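Local coordinates for beta-galactosidase (Bacillus circulans subsp. alkalophilus, PDB 3TTY), which hydrolyses terminal beta-galactosidic linkages as a trimeric glycoside hydrolase whose TIM-barrel domain binds galactose, at residues I66-T80 / Y136-S148. Numbering follows the deposited sequence.
Sequences IERLTKENIYLCLAT and YKDHPQIVMWHVS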
loop_
_atom_site.group_PDB
_atom_site.type_symbol
_atom_site.label_atom_id
_atom_site.label_comp_id
_atom_site.label_asym_id
_atom_site.label_seq_id
_atom_site.Cartn_x
_atom_site.Cartn_y
_atom_site.Cartn_z
ATOM N N ILE A 66 -13.564 -17.050 -41.808
ATOM C CA ILE A 66 -13.061 -18.412 -41.933
ATOM C C ILE A 66 -12.831 -18.787 -43.404
ATOM O O ILE A 66 -11.825 -19.411 -43.752
ATOM C CB ILE A 66 -14.013 -19.416 -41.255
ATOM C CG1 ILE A 66 -13.929 -19.260 -39.739
ATOM C CG2 ILE A 66 -13.656 -20.832 -41.639
ATOM C CD1 ILE A 66 -15.003 -20.006 -38.999
ATOM N N GLU A 67 -13.762 -18.382 -44.263
ATOM C CA GLU A 67 -13.646 -18.646 -45.688
ATOM C C GLU A 67 -12.409 -17.960 -46.249
ATOM O O GLU A 67 -11.607 -18.583 -46.935
ATOM C CB GLU A 67 -14.918 -18.200 -46.420
ATOM C CG GLU A 67 -14.994 -18.615 -47.885
ATOM C CD GLU A 67 -14.813 -20.114 -48.090
ATOM O OE1 GLU A 67 -15.073 -20.894 -47.139
ATOM O OE2 GLU A 67 -14.403 -20.508 -49.207
ATOM N N ARG A 68 -12.238 -16.683 -45.928
ATOM C CA ARG A 68 -11.103 -15.930 -46.445
ATOM C C ARG A 68 -9.758 -16.564 -46.102
ATOM O O ARG A 68 -8.874 -16.662 -46.954
ATOM C CB ARG A 68 -11.124 -14.479 -45.962
ATOM C CG ARG A 68 -9.990 -13.639 -46.586
ATOM C CD ARG A 68 -10.153 -13.580 -48.109
ATOM N NE ARG A 68 -9.030 -12.943 -48.803
ATOM C CZ ARG A 68 -7.930 -13.579 -49.205
ATOM N NH1 ARG A 68 -7.776 -14.882 -48.979
ATOM N NH2 ARG A 68 -6.979 -12.906 -49.836
ATOM N N LEU A 69 -9.608 -16.972 -44.846
ATOM C CA LEU A 69 -8.403 -17.642 -44.382
ATOM C C LEU A 69 -8.218 -19.003 -45.051
ATOM O O LEU A 69 -7.100 -19.406 -45.385
ATOM C CB LEU A 69 -8.463 -17.829 -42.865
ATOM C CG LEU A 69 -8.336 -16.558 -42.016
ATOM C CD1 LEU A 69 -8.879 -16.818 -40.618
ATOM C CD2 LEU A 69 -6.889 -16.104 -41.955
ATOM N N THR A 70 -9.319 -19.720 -45.222
ATOM C CA THR A 70 -9.281 -21.016 -45.877
ATOM C C THR A 70 -8.730 -20.864 -47.301
ATOM O O THR A 70 -8.002 -21.723 -47.783
ATOM C CB THR A 70 -10.677 -21.664 -45.892
ATOM O OG1 THR A 70 -11.073 -21.945 -44.546
ATOM C CG2 THR A 70 -10.661 -22.969 -46.680
ATOM N N LYS A 71 -9.067 -19.753 -47.952
ATOM C CA LYS A 71 -8.545 -19.446 -49.279
ATOM C C LYS A 71 -7.012 -19.394 -49.291
ATOM O O LYS A 71 -6.378 -19.819 -50.257
ATOM C CB LYS A 71 -9.148 -18.138 -49.792
ATOM C CG LYS A 71 -9.231 -18.029 -51.298
ATOM C CD LYS A 71 -10.299 -17.018 -51.733
ATOM C CE LYS A 71 -9.984 -15.597 -51.251
ATOM N NZ LYS A 71 -11.080 -14.609 -51.566
ATOM N N GLU A 72 -6.420 -18.892 -48.209
ATOM C CA GLU A 72 -4.962 -18.870 -48.068
ATOM C C GLU A 72 -4.432 -20.161 -47.465
ATOM O O GLU A 72 -3.246 -20.264 -47.171
ATOM C CB GLU A 72 -4.523 -17.711 -47.172
ATOM C CG GLU A 72 -4.953 -16.364 -47.672
ATOM C CD GLU A 72 -4.533 -16.156 -49.099
ATOM O OE1 GLU A 72 -3.381 -16.491 -49.427
ATOM O OE2 GLU A 72 -5.358 -15.688 -49.899
ATOM N N ASN A 73 -5.311 -21.136 -47.260
ATOM C CA ASN A 73 -4.927 -22.386 -46.600
ATOM C C ASN A 73 -4.281 -22.148 -45.225
ATOM O O ASN A 73 -3.407 -22.899 -44.788
ATOM C CB ASN A 73 -4.031 -23.252 -47.508
ATOM C CG ASN A 73 -3.862 -24.687 -46.980
ATOM O OD1 ASN A 73 -2.752 -25.230 -46.966
ATOM N ND2 ASN A 73 -4.966 -25.300 -46.536
ATOM N N ILE A 74 -4.720 -21.090 -44.551
ATOM C CA ILE A 74 -4.339 -20.860 -43.166
ATOM C C ILE A 74 -5.276 -21.656 -42.265
ATOM O O ILE A 74 -6.486 -21.687 -42.491
ATOM C CB ILE A 74 -4.404 -19.369 -42.809
ATOM C CG1 ILE A 74 -3.304 -18.608 -43.549
ATOM C CG2 ILE A 74 -4.285 -19.165 -41.309
ATOM C CD1 ILE A 74 -3.397 -17.097 -43.411
ATOM N N TYR A 75 -4.705 -22.319 -41.266
ATOM C CA TYR A 75 -5.466 -23.180 -40.364
ATOM C C TYR A 75 -6.058 -22.414 -39.192
ATOM O O TYR A 75 -5.544 -21.360 -38.806
ATOM C CB TYR A 75 -4.586 -24.322 -39.858
ATOM C CG TYR A 75 -4.243 -25.320 -40.952
ATOM C CD1 TYR A 75 -5.206 -26.201 -41.440
ATOM C CD2 TYR A 75 -2.959 -25.377 -41.498
ATOM C CE1 TYR A 75 -4.902 -27.116 -42.443
ATOM C CE2 TYR A 75 -2.640 -26.290 -42.502
ATOM C CZ TYR A 75 -3.616 -27.154 -42.968
ATOM O OH TYR A 75 -3.313 -28.058 -43.959
ATOM N N LEU A 76 -7.128 -22.962 -38.618
ATOM C CA LEU A 76 -7.915 -22.248 -37.623
ATOM C C LEU A 76 -7.865 -22.878 -36.233
ATOM O O LEU A 76 -8.179 -24.061 -36.047
ATOM C CB LEU A 76 -9.357 -22.116 -38.093
ATOM C CG LEU A 76 -9.438 -21.465 -39.476
ATOM C CD1 LEU A 76 -10.809 -21.639 -40.107
ATOM C CD2 LEU A 76 -9.058 -20.010 -39.392
ATOM N N CYS A 77 -7.423 -22.075 -35.271
ATOM C CA CYS A 77 -7.622 -22.377 -33.870
ATOM C C CYS A 77 -8.874 -21.589 -33.450
ATOM O O CYS A 77 -8.800 -20.391 -33.182
ATOM C CB CYS A 77 -6.401 -21.958 -33.059
ATOM S SG CYS A 77 -6.537 -22.370 -31.319
ATOM N N LEU A 78 -10.024 -22.259 -33.430
ATOM C CA LEU A 78 -11.298 -21.568 -33.258
ATOM C C LEU A 78 -11.703 -21.479 -31.789
ATOM O O LEU A 78 -11.859 -22.497 -31.121
ATOM C CB LEU A 78 -12.408 -22.232 -34.087
ATOM C CG LEU A 78 -13.797 -21.575 -34.026
ATOM C CD1 LEU A 78 -13.760 -20.099 -34.474
ATOM C CD2 LEU A 78 -14.811 -22.342 -34.843
ATOM N N ALA A 79 -11.875 -20.257 -31.298
ATOM C CA ALA A 79 -12.266 -20.045 -29.906
ATOM C C ALA A 79 -13.795 -20.030 -29.752
ATOM O O ALA A 79 -14.523 -19.689 -30.680
ATOM C CB ALA A 79 -11.642 -18.754 -29.365
ATOM N N THR A 80 -14.275 -20.407 -28.573
ATOM C CA THR A 80 -15.706 -20.400 -28.287
ATOM C C THR A 80 -16.248 -19.017 -27.917
ATOM O O THR A 80 -17.466 -18.842 -27.824
ATOM C CB THR A 80 -16.031 -21.350 -27.134
ATOM O OG1 THR A 80 -15.279 -20.950 -25.984
ATOM C CG2 THR A 80 -15.657 -22.770 -27.508
ATOM N N TYR A 136 -19.781 -25.512 -37.835
ATOM C CA TYR A 136 -18.522 -25.749 -38.539
ATOM C C TYR A 136 -18.044 -27.188 -38.438
ATOM O O TYR A 136 -16.864 -27.458 -38.638
ATOM C CB TYR A 136 -17.436 -24.785 -38.033
ATOM C CG TYR A 136 -17.833 -23.330 -38.164
ATOM C CD1 TYR A 136 -18.126 -22.786 -39.404
ATOM C CD2 TYR A 136 -17.927 -22.504 -37.052
ATOM C CE1 TYR A 136 -18.501 -21.462 -39.544
ATOM C CE2 TYR A 136 -18.307 -21.163 -37.183
ATOM C CZ TYR A 136 -18.588 -20.655 -38.428
ATOM O OH TYR A 136 -18.962 -19.338 -38.582
ATOM N N LYS A 137 -18.959 -28.106 -38.129
ATOM C CA LYS A 137 -18.608 -29.503 -37.856
ATOM C C LYS A 137 -17.907 -30.188 -39.021
ATOM O O LYS A 137 -17.192 -31.167 -38.833
ATOM C CB LYS A 137 -19.849 -30.316 -37.476
ATOM C CG LYS A 137 -20.876 -30.445 -38.594
ATOM C CD LYS A 137 -22.077 -31.248 -38.136
ATOM C CE LYS A 137 -23.163 -31.294 -39.204
ATOM N NZ LYS A 137 -22.851 -32.272 -40.294
ATOM N N ASP A 138 -18.110 -29.672 -40.224
ATOM C CA ASP A 138 -17.521 -30.292 -41.401
ATOM C C ASP A 138 -16.446 -29.436 -42.026
ATOM O O ASP A 138 -15.980 -29.727 -43.128
ATOM C CB ASP A 138 -18.605 -30.607 -42.435
ATOM C CG ASP A 138 -19.565 -31.674 -41.949
ATOM O OD1 ASP A 138 -20.783 -31.530 -42.184
ATOM O OD2 ASP A 138 -19.095 -32.645 -41.311
ATOM N N HIS A 139 -16.057 -28.372 -41.334
ATOM C CA HIS A 139 -15.044 -27.497 -41.885
ATOM C C HIS A 139 -13.662 -28.086 -41.655
ATOM O O HIS A 139 -13.300 -28.398 -40.522
ATOM C CB HIS A 139 -15.138 -26.077 -41.337
ATOM C CG HIS A 139 -14.531 -25.057 -42.248
ATOM N ND1 HIS A 139 -13.177 -25.004 -42.507
ATOM C CD2 HIS A 139 -15.096 -24.073 -42.990
ATOM C CE1 HIS A 139 -12.932 -24.023 -43.357
ATOM N NE2 HIS A 139 -14.079 -23.442 -43.664
ATOM N N PRO A 140 -12.905 -28.253 -42.749
ATOM C CA PRO A 140 -11.597 -28.913 -42.843
ATOM C C PRO A 140 -10.435 -28.153 -42.203
ATOM O O PRO A 140 -9.433 -28.784 -41.870
ATOM C CB PRO A 140 -11.366 -29.004 -44.360
ATOM C CG PRO A 140 -12.160 -27.864 -44.926
ATOM C CD PRO A 140 -13.389 -27.797 -44.066
ATOM N N GLN A 141 -10.559 -26.838 -42.041
ATOM C CA GLN A 141 -9.429 -26.013 -41.612
ATOM C C GLN A 141 -9.243 -25.957 -40.096
ATOM O O GLN A 141 -8.149 -25.652 -39.605
ATOM C CB GLN A 141 -9.568 -24.590 -42.155
ATOM C CG GLN A 141 -9.348 -24.468 -43.636
ATOM C CD GLN A 141 -7.999 -25.005 -44.055
ATOM O OE1 GLN A 141 -7.904 -26.107 -44.591
ATOM N NE2 GLN A 141 -6.942 -24.231 -43.805
ATOM N N ILE A 142 -10.308 -26.246 -39.358
ATOM C CA ILE A 142 -10.268 -26.163 -37.899
ATOM C C ILE A 142 -9.436 -27.284 -37.299
ATOM O O ILE A 142 -9.805 -28.449 -37.372
ATOM C CB ILE A 142 -11.677 -26.208 -37.299
ATOM C CG1 ILE A 142 -12.540 -25.098 -37.902
ATOM C CG2 ILE A 142 -11.608 -26.093 -35.791
ATOM C CD1 ILE A 142 -13.974 -25.107 -37.416
ATOM N N VAL A 143 -8.317 -26.923 -36.683
ATOM C CA VAL A 143 -7.367 -27.908 -36.203
ATOM C C VAL A 143 -7.359 -27.994 -34.685
ATOM O O VAL A 143 -6.704 -28.870 -34.106
ATOM C CB VAL A 143 -5.943 -27.557 -36.677
ATOM C CG1 VAL A 143 -5.772 -27.836 -38.177
ATOM C CG2 VAL A 143 -5.632 -26.092 -36.361
ATOM N N MET A 144 -8.068 -27.074 -34.038
ATOM C CA MET A 144 -8.017 -26.948 -32.582
ATOM C C MET A 144 -9.163 -26.075 -32.081
ATOM O O MET A 144 -9.485 -25.066 -32.706
ATOM C CB MET A 144 -6.671 -26.350 -32.165
ATOM C CG MET A 144 -6.454 -26.202 -30.665
ATOM S SD MET A 144 -6.288 -27.763 -29.745
ATOM C CE MET A 144 -4.935 -28.555 -30.603
ATOM N N TRP A 145 -9.790 -26.479 -30.975
ATOM C CA TRP A 145 -10.763 -25.633 -30.278
ATOM C C TRP A 145 -10.077 -24.922 -29.116
ATOM O O TRP A 145 -9.319 -25.528 -28.363
ATOM C CB TRP A 145 -11.955 -26.438 -29.732
ATOM C CG TRP A 145 -12.952 -26.893 -30.763
ATOM C CD1 TRP A 145 -13.085 -28.153 -31.263
ATOM C CD2 TRP A 145 -13.959 -26.099 -31.411
ATOM N NE1 TRP A 145 -14.102 -28.193 -32.181
ATOM C CE2 TRP A 145 -14.655 -26.947 -32.291
ATOM C CE3 TRP A 145 -14.332 -24.755 -31.337
ATOM C CZ2 TRP A 145 -15.702 -26.499 -33.089
ATOM C CZ3 TRP A 145 -15.366 -24.311 -32.132
ATOM C CH2 TRP A 145 -16.041 -25.177 -32.996
ATOM N N HIS A 146 -10.379 -23.638 -28.972
ATOM C CA HIS A 146 -9.790 -22.776 -27.958
ATOM C C HIS A 146 -10.942 -22.334 -27.043
ATOM O O HIS A 146 -11.609 -21.317 -27.289
ATOM C CB HIS A 146 -9.089 -21.609 -28.684
ATOM C CG HIS A 146 -8.523 -20.538 -27.797
ATOM N ND1 HIS A 146 -9.234 -19.959 -26.766
ATOM C CD2 HIS A 146 -7.342 -19.881 -27.855
ATOM C CE1 HIS A 146 -8.499 -19.009 -26.210
ATOM N NE2 HIS A 146 -7.347 -18.939 -26.849
ATOM N N VAL A 147 -11.186 -23.126 -25.999
ATOM C CA VAL A 147 -12.313 -22.894 -25.090
ATOM C C VAL A 147 -12.096 -21.670 -24.226
ATOM O O VAL A 147 -11.073 -21.565 -23.526
ATOM C CB VAL A 147 -12.555 -24.094 -24.159
ATOM C CG1 VAL A 147 -13.568 -23.729 -23.067
ATOM C CG2 VAL A 147 -13.010 -25.305 -24.965
ATOM N N SER A 148 -13.048 -20.738 -24.277
ATOM C CA SER A 148 -12.969 -19.540 -23.449
ATOM C C SER A 148 -11.620 -18.840 -23.692
ATOM O O SER A 148 -11.114 -18.829 -24.814
ATOM C CB SER A 148 -13.139 -19.922 -21.969
ATOM O OG SER A 148 -13.377 -18.790 -21.148
#
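Gln141 swings its CG beside its own backbone N (chi1 -71°) and bends again at chi2 (-56°), a double turn that folds the amide back against Tyr75 and the loop entering strand 75-79. There Gln141 NE2 donates to Ile74 O at 2.9 Å, the acceptor lying in the amide plane although the donor stands well above the carbonyl plane. The amide is nearly parallel to the Tyr75 ring, their planes 20° apart. A glutamine suits this buried spot because its aliphatic CG can pack on Thr70 while its amide satisfies a backbone carbonyl.

Ile66, on helix 60-71, spreads its branches over two rings. CD1 sits over a face of Tyr136, 3.8 Å from the ring centroid, and CG2 over a face of His139, whose edge is turned to Thr70 OG1. The Tyr136 hydroxyl is bonded to Asp63 on the same helix.

Beyond this cluster strands 75-79 and 142-146 pair in parallel, with a beta bulge where Leu76 O accepts from Val143 N. On one face Leu78, its CG anti to the backbone N, presses CD2 to within 3.4 Å of Trp145 CZ3 and also touches Tyr136 and Ile142. The other face carries Cys77, Ala79 and His146; Cys77 SG meets the imidazole edge, and the small Ala79 packs CB against that ring. At the strand ends Thr80 OG1 accepts a nearly straight bond from Ser148 N (2.8 Å) and also bonds Glu236.

These are neighbouring third and fourth strands of a TIM barrel: Leu78 and Trp145 face the surrounding helices, while His146 points inward, about 6 Å from bound galactose.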